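Local coordinates for protein phospholipase C-beta (PLC-beta) (Sepia officinalis, PDB 3QR0) that belongs to the phospholipase C-beta family, multidomain proteins that join PH, EF-hand, TIM-barrel and C2 domains, and carries a bound calcium ion, at residues A[42-47]-A[51-56]; A[60-65]-A[163-168]. All coordinates share one frame; numbering follows the deposited sequence.

Contact 1 of 2, residues A[42-47]-A[51-56]; sequences LLRVDP and FLYWKI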
loop_
_atom_site.group_PDB
_atom_site.type_symbol
_atom_site.label_atom_id
_atom_site.label_comp_id
_atom_site.label_asym_id
_atom_site.label_seq_id
_atom_site.Cartn_x
_atom_site.Cartn_y
_atom_site.Cartn_z
ATOM N N LEU A 42 -0.619 -23.272 22.673
ATOM C CA LEU A 42 0.361 -22.293 23.124
ATOM C C LEU A 42 0.735 -21.454 21.907
ATOM O O LEU A 42 1.442 -21.930 21.020
ATOM C CB LEU A 42 1.600 -22.975 23.702
ATOM C CG LEU A 42 2.729 -22.041 24.160
ATOM C CD1 LEU A 42 2.263 -21.178 25.335
ATOM C CD2 LEU A 42 3.981 -22.846 24.525
ATOM N N LEU A 43 0.229 -20.224 21.861
ATOM C CA LEU A 43 0.492 -19.313 20.752
ATOM C C LEU A 43 1.781 -18.553 21.042
ATOM O O LEU A 43 1.993 -18.099 22.163
ATOM C CB LEU A 43 -0.678 -18.335 20.579
ATOM C CG LEU A 43 -0.677 -17.433 19.341
ATOM C CD1 LEU A 43 -0.712 -18.271 18.061
ATOM C CD2 LEU A 43 -1.860 -16.468 19.387
ATOM N N ARG A 44 2.649 -18.434 20.044
ATOM C CA ARG A 44 3.927 -17.746 20.217
ATOM C C ARG A 44 4.228 -16.832 19.036
ATOM O O ARG A 44 3.698 -17.026 17.939
ATOM C CB ARG A 44 5.059 -18.761 20.387
ATOM C CG ARG A 44 4.826 -19.783 21.495
ATOM C CD ARG A 44 5.945 -20.799 21.548
ATOM N NE ARG A 44 7.185 -20.202 22.034
ATOM C CZ ARG A 44 8.367 -20.811 22.034
ATOM N NH1 ARG A 44 8.484 -22.048 21.561
ATOM N NH2 ARG A 44 9.437 -20.181 22.511
ATOM N N VAL A 45 5.065 -15.827 19.287
ATOM C CA VAL A 45 5.601 -14.946 18.246
ATOM C C VAL A 45 7.104 -15.184 18.168
ATOM O O VAL A 45 7.772 -15.339 19.198
ATOM C CB VAL A 45 5.343 -13.457 18.581
ATOM C CG1 VAL A 45 5.802 -12.550 17.434
ATOM C CG2 VAL A 45 3.859 -13.225 18.897
ATOM N N ASP A 46 7.660 -15.219 16.963
ATOM C CA ASP A 46 9.117 -15.310 16.864
ATOM C C ASP A 46 9.742 -13.991 17.355
ATOM O O ASP A 46 9.071 -12.951 17.389
ATOM C CB ASP A 46 9.567 -15.644 15.447
ATOM C CG ASP A 46 9.364 -14.498 14.494
ATOM O OD1 ASP A 46 10.352 -13.795 14.192
ATOM O OD2 ASP A 46 8.207 -14.290 14.069
ATOM N N PRO A 47 11.028 -14.023 17.746
ATOM C CA PRO A 47 11.639 -12.819 18.317
ATOM C C PRO A 47 11.682 -11.581 17.406
ATOM O O PRO A 47 11.883 -10.475 17.913
ATOM C CB PRO A 47 13.061 -13.276 18.667
ATOM C CG PRO A 47 12.980 -14.742 18.791
ATOM C CD PRO A 47 11.937 -15.182 17.805
ATOM N N PHE A 51 6.030 -13.968 12.601
ATOM C CA PHE A 51 5.089 -15.083 12.587
ATOM C C PHE A 51 4.388 -15.242 13.919
ATOM O O PHE A 51 4.997 -15.039 14.969
ATOM C CB PHE A 51 5.821 -16.399 12.306
ATOM C CG PHE A 51 6.535 -16.435 10.989
ATOM C CD1 PHE A 51 5.841 -16.686 9.818
ATOM C CD2 PHE A 51 7.910 -16.242 10.925
ATOM C CE1 PHE A 51 6.501 -16.722 8.589
ATOM C CE2 PHE A 51 8.579 -16.274 9.702
ATOM C CZ PHE A 51 7.874 -16.519 8.536
ATOM N N LEU A 52 3.107 -15.593 13.858
ATOM C CA LEU A 52 2.421 -16.256 14.957
ATOM C C LEU A 52 2.522 -17.744 14.669
ATOM O O LEU A 52 2.335 -18.161 13.525
ATOM C CB LEU A 52 0.941 -15.875 14.995
ATOM C CG LEU A 52 0.582 -14.457 15.425
ATOM C CD1 LEU A 52 -0.917 -14.233 15.276
ATOM C CD2 LEU A 52 1.014 -14.244 16.850
ATOM N N TYR A 53 2.821 -18.548 15.682
ATOM C CA TYR A 53 2.893 -19.992 15.470
ATOM C C TYR A 53 2.427 -20.775 16.687
ATOM O O TYR A 53 2.437 -20.268 17.814
ATOM C CB TYR A 53 4.300 -20.422 15.028
ATOM C CG TYR A 53 5.399 -20.291 16.066
ATOM C CD1 TYR A 53 5.831 -21.396 16.792
ATOM C CD2 TYR A 53 6.024 -19.068 16.301
ATOM C CE1 TYR A 53 6.855 -21.288 17.735
ATOM C CE2 TYR A 53 7.047 -18.946 17.244
ATOM C CZ TYR A 53 7.457 -20.063 17.954
ATOM O OH TYR A 53 8.461 -19.953 18.891
ATOM N N TRP A 54 1.993 -22.005 16.432
ATOM C CA TRP A 54 1.474 -22.888 17.470
ATOM C C TRP A 54 1.456 -24.329 16.965
ATOM O O TRP A 54 1.417 -24.580 15.754
ATOM C CB TRP A 54 0.067 -22.457 17.900
ATOM C CG TRP A 54 -0.977 -22.600 16.823
ATOM C CD1 TRP A 54 -1.841 -23.649 16.652
ATOM C CD2 TRP A 54 -1.270 -21.668 15.774
ATOM N NE1 TRP A 54 -2.650 -23.424 15.564
ATOM C CE2 TRP A 54 -2.322 -22.217 15.007
ATOM C CE3 TRP A 54 -0.749 -20.419 15.409
ATOM C CZ2 TRP A 54 -2.858 -21.564 13.890
ATOM C CZ3 TRP A 54 -1.286 -19.772 14.301
ATOM C CH2 TRP A 54 -2.332 -20.350 13.556
ATOM N N LYS A 55 1.497 -25.270 17.896
ATOM C CA LYS A 55 1.472 -26.682 17.546
ATOM C C LYS A 55 0.104 -27.264 17.845
ATOM O O LYS A 55 -0.511 -26.933 18.858
ATOM C CB LYS A 55 2.561 -27.439 18.304
ATOM C CG LYS A 55 3.955 -27.113 17.796
ATOM C CD LYS A 55 5.033 -27.936 18.487
ATOM C CE LYS A 55 6.385 -27.738 17.812
ATOM N NZ LYS A 55 6.779 -26.300 17.740
ATOM N N ILE A 56 -0.376 -28.106 16.935
ATOM C CA ILE A 56 -1.577 -28.897 17.148
ATOM C C ILE A 56 -1.125 -30.341 17.353
ATOM O O ILE A 56 -0.391 -30.900 16.529
ATOM C CB ILE A 56 -2.544 -28.805 15.951
ATOM C CG1 ILE A 56 -3.102 -27.383 15.804
ATOM C CG2 ILE A 56 -3.688 -29.816 16.103
ATOM C CD1 ILE A 56 -4.002 -26.939 16.951
HETATM O O HOH W 1 2.872 -24.073 20.423
HETATM O O HOH W 2 0.020 -25.554 21.168
HETATM O O HOH W 3 8.949 -17.558 20.071
#
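The Y53 ring lies against R44. R44 CB sits over one face, 3.9 Å from the centroid of the Y53 ring, as a CH-pi contact. The arginine chain then bends at chi3 (70°) and brings the guanidinium round to the phenol. Y53 OH stands 3.2 Å above the guanidinium plane, over its centre, and the two planes are 46° apart. Water 3 joins Y53 OH to V45 O. R44 NE is bonded to I23 O. In the backbone, R44 and Y53 form an antiparallel hydrogen-bonded pair, with R44 N to Y53 O and Y53 N to R44 O both 2.9 Å. This is a beta hairpin of the PH-domain sheet, strands 39-45 and 51-54. At the turn, D46 OD2 accepts from F51 N at 2.6 Å and also from Y50 N, while D46 OD1 takes K48 N. The D46 carboxylate therefore ties the turn together. V45 and L52, a non-hydrogen-bonded pair, lie on the other face of the sheet from Y53 and touch at V45 CG2 and L52 CD2, 3.7 Å apart. L43 CD1 comes within 3.4 Å of W54 CE3. W133 of helix 127-141 packs on L43, V45 and L52.

Contact 2 of 2, residues A[60-65]-A[163-168]; sequences EDTQLL and TTVEME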
loop_
_atom_site.group_PDB
_atom_site.type_symbol
_atom_site.label_atom_id
_atom_site.label_comp_id
_atom_site.label_asym_id
_atom_site.label_seq_id
_atom_site.Cartn_x
_atom_site.Cartn_y
_atom_site.Cartn_z
ATOM N N GLU A 60 1.661 -32.923 11.860
ATOM C CA GLU A 60 3.081 -32.983 11.517
ATOM C C GLU A 60 3.711 -31.596 11.487
ATOM O O GLU A 60 4.738 -31.364 12.120
ATOM C CB GLU A 60 3.247 -33.676 10.160
ATOM C CG GLU A 60 4.668 -33.785 9.640
ATOM C CD GLU A 60 4.753 -34.676 8.406
ATOM O OE1 GLU A 60 4.442 -35.882 8.522
ATOM O OE2 GLU A 60 5.129 -34.168 7.328
ATOM N N ASP A 61 3.083 -30.678 10.759
ATOM C CA ASP A 61 3.607 -29.331 10.594
ATOM C C ASP A 61 3.138 -28.398 11.712
ATOM O O ASP A 61 1.969 -28.414 12.118
ATOM C CB ASP A 61 3.193 -28.754 9.231
ATOM C CG ASP A 61 3.954 -29.389 8.065
ATOM O OD1 ASP A 61 4.530 -30.484 8.240
ATOM O OD2 ASP A 61 3.981 -28.789 6.969
ATOM N N THR A 62 4.066 -27.589 12.208
ATOM C CA THR A 62 3.724 -26.485 13.085
ATOM C C THR A 62 2.841 -25.527 12.303
ATOM O O THR A 62 3.114 -25.236 11.135
ATOM C CB THR A 62 4.979 -25.751 13.564
ATOM O OG1 THR A 62 5.773 -26.646 14.355
ATOM C CG2 THR A 62 4.612 -24.511 14.378
ATOM N N GLN A 63 1.770 -25.068 12.945
ATOM C CA GLN A 63 0.822 -24.156 12.327
ATOM C C GLN A 63 1.356 -22.745 12.484
ATOM O O GLN A 63 2.039 -22.444 13.462
ATOM C CB GLN A 63 -0.547 -24.278 12.989
ATOM C CG GLN A 63 -1.118 -25.684 12.956
ATOM C CD GLN A 63 -1.288 -26.199 11.547
ATOM O OE1 GLN A 63 -0.521 -27.043 11.082
ATOM N NE2 GLN A 63 -2.278 -25.675 10.851
ATOM N N LEU A 64 1.065 -21.884 11.517
ATOM C CA LEU A 64 1.532 -20.505 11.594
ATOM C C LEU A 64 0.655 -19.535 10.825
ATOM O O LEU A 64 -0.133 -19.933 9.963
ATOM C CB LEU A 64 2.987 -20.389 11.110
ATOM C CG LEU A 64 3.270 -20.515 9.607
ATOM C CD1 LEU A 64 4.710 -20.138 9.314
ATOM C CD2 LEU A 64 2.979 -21.919 9.105
ATOM N N LEU A 65 0.795 -18.263 11.182
ATOM C CA LEU A 65 0.281 -17.151 10.404
ATOM C C LEU A 65 1.438 -16.200 10.107
ATOM O O LEU A 65 2.123 -15.731 11.025
ATOM C CB LEU A 65 -0.815 -16.406 11.160
ATOM C CG LEU A 65 -2.173 -17.094 11.296
ATOM C CD1 LEU A 65 -3.106 -16.224 12.135
ATOM C CD2 LEU A 65 -2.793 -17.395 9.930
ATOM N N THR A 163 14.253 -21.692 12.535
ATOM C CA THR A 163 14.798 -21.902 13.878
ATOM C C THR A 163 13.781 -21.705 15.014
ATOM O O THR A 163 14.118 -21.904 16.178
ATOM C CB THR A 163 16.019 -20.994 14.135
ATOM O OG1 THR A 163 15.635 -19.612 14.061
ATOM C CG2 THR A 163 17.113 -21.286 13.119
ATOM N N THR A 164 12.550 -21.315 14.688
ATOM C CA THR A 164 11.499 -21.192 15.706
ATOM C C THR A 164 10.279 -22.034 15.348
ATOM O O THR A 164 9.922 -22.946 16.087
ATOM C CB THR A 164 11.088 -19.718 15.945
ATOM O OG1 THR A 164 10.395 -19.209 14.797
ATOM C CG2 THR A 164 12.313 -18.861 16.226
ATOM N N VAL A 165 9.654 -21.742 14.210
ATOM C CA VAL A 165 8.439 -22.453 13.798
ATOM C C VAL A 165 8.718 -23.913 13.449
ATOM O O VAL A 165 8.021 -24.815 13.923
ATOM C CB VAL A 165 7.768 -21.790 12.578
ATOM C CG1 VAL A 165 6.500 -22.550 12.189
ATOM C CG2 VAL A 165 7.456 -20.330 12.864
ATOM N N GLU A 166 9.736 -24.138 12.623
ATOM C CA GLU A 166 10.025 -25.469 12.076
ATOM C C GLU A 166 10.985 -26.298 12.920
ATOM O O GLU A 166 11.203 -27.474 12.625
ATOM C CB GLU A 166 10.610 -25.345 10.667
ATOM C CG GLU A 166 9.764 -24.531 9.701
ATOM C CD GLU A 166 8.380 -25.115 9.489
ATOM O OE1 GLU A 166 8.234 -26.352 9.574
ATOM O OE2 GLU A 166 7.444 -24.331 9.228
ATOM N N MET A 167 11.561 -25.700 13.958
ATOM C CA MET A 167 12.580 -26.383 14.750
ATOM C C MET A 167 11.963 -27.496 15.593
ATOM O O MET A 167 10.905 -27.315 16.202
ATOM C CB MET A 167 13.338 -25.393 15.637
ATOM C CG MET A 167 14.580 -25.993 16.279
ATOM S SD MET A 167 15.782 -24.757 16.787
ATOM C CE MET A 167 14.971 -24.052 18.226
ATOM N N GLU A 168 12.639 -28.644 15.612
ATOM C CA GLU A 168 12.168 -29.845 16.304
ATOM C C GLU A 168 13.281 -30.393 17.190
ATOM O O GLU A 168 14.217 -31.024 16.694
ATOM C CB GLU A 168 11.743 -30.905 15.277
ATOM C CG GLU A 168 11.298 -32.250 15.869
ATOM C CD GLU A 168 10.895 -33.264 14.803
ATOM O OE1 GLU A 168 11.160 -33.016 13.600
ATOM O OE2 GLU A 168 10.318 -34.314 15.170
HETATM O O HOH W 4 4.976 -25.388 9.244
HETATM O O HOH W 5 6.799 -27.958 11.477
#
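T62 OG1 donates a hydrogen bond to V165 O, 2.9 Å away. The hydroxyl meets the carbonyl oxygen almost head-on, with a C=O...donor angle of 161°. T62 chi1 is -64°, which places OG1 beside its own backbone N and CG2 beside its carbonyl carbon. Both branches can then face V165: OG1 reaches the backbone oxygen, and CG2 packs on the valine side chain. T62 CG2 and V165 CG1 are 3.5 Å apart, a tight fit for two methyls. L64 adds a looser apolar touch, with L64 CD1 4.2 Å from V165 CG1. The L64 and V165 side chains cross at about a right angle. V165 CG1 thus meets both T62 and L64.

The backbone of T62 is held through two waters. Water 5 accepts from T62 N and donates to E166 OE1. Water 4 donates to T62 O, at 2.7 Å, and to E166 OE2. The E166 carboxylate is thus linked through water to both the N-H and the C=O of T62. The E166 side chain starts out away from 60-65 and folds back through two bends, the second at chi2 (-60°). Salt bridges to K179 and R161 hold its oxygens. K179 also pairs with D61, so it probably offsets the repulsion between the two acids.

Residues 60-65 include the first part of strand 63-66, an outermost strand of the PH-domain sheet. Segment 163-168 lies at the weakly bonded last turn of helix 151-165 and the loop after it, within the EF-hand-like region. Y53 of the adjacent strand 51-54 also packs on V165.

Contacts 1 and 2 lie side by side, their centres 8 Å apart, and meet through strand 51-54. That strand pairs with 39-45 in contact 1 and with 63-66, the strand of contact 2, on its other side. L52 O to L65 N and W54 O to Q63 N are probable hydrogen bonds between them. Contact 1 is mostly buried, lies within one domain and combines regular backbone bonding with ring and apolar packing. Contact 2 is smaller and only partly buried. It joins the edge of the PH-domain sheet to the EF-hand region with one direct hydrogen bond, a few methyl contacts and two bridging waters.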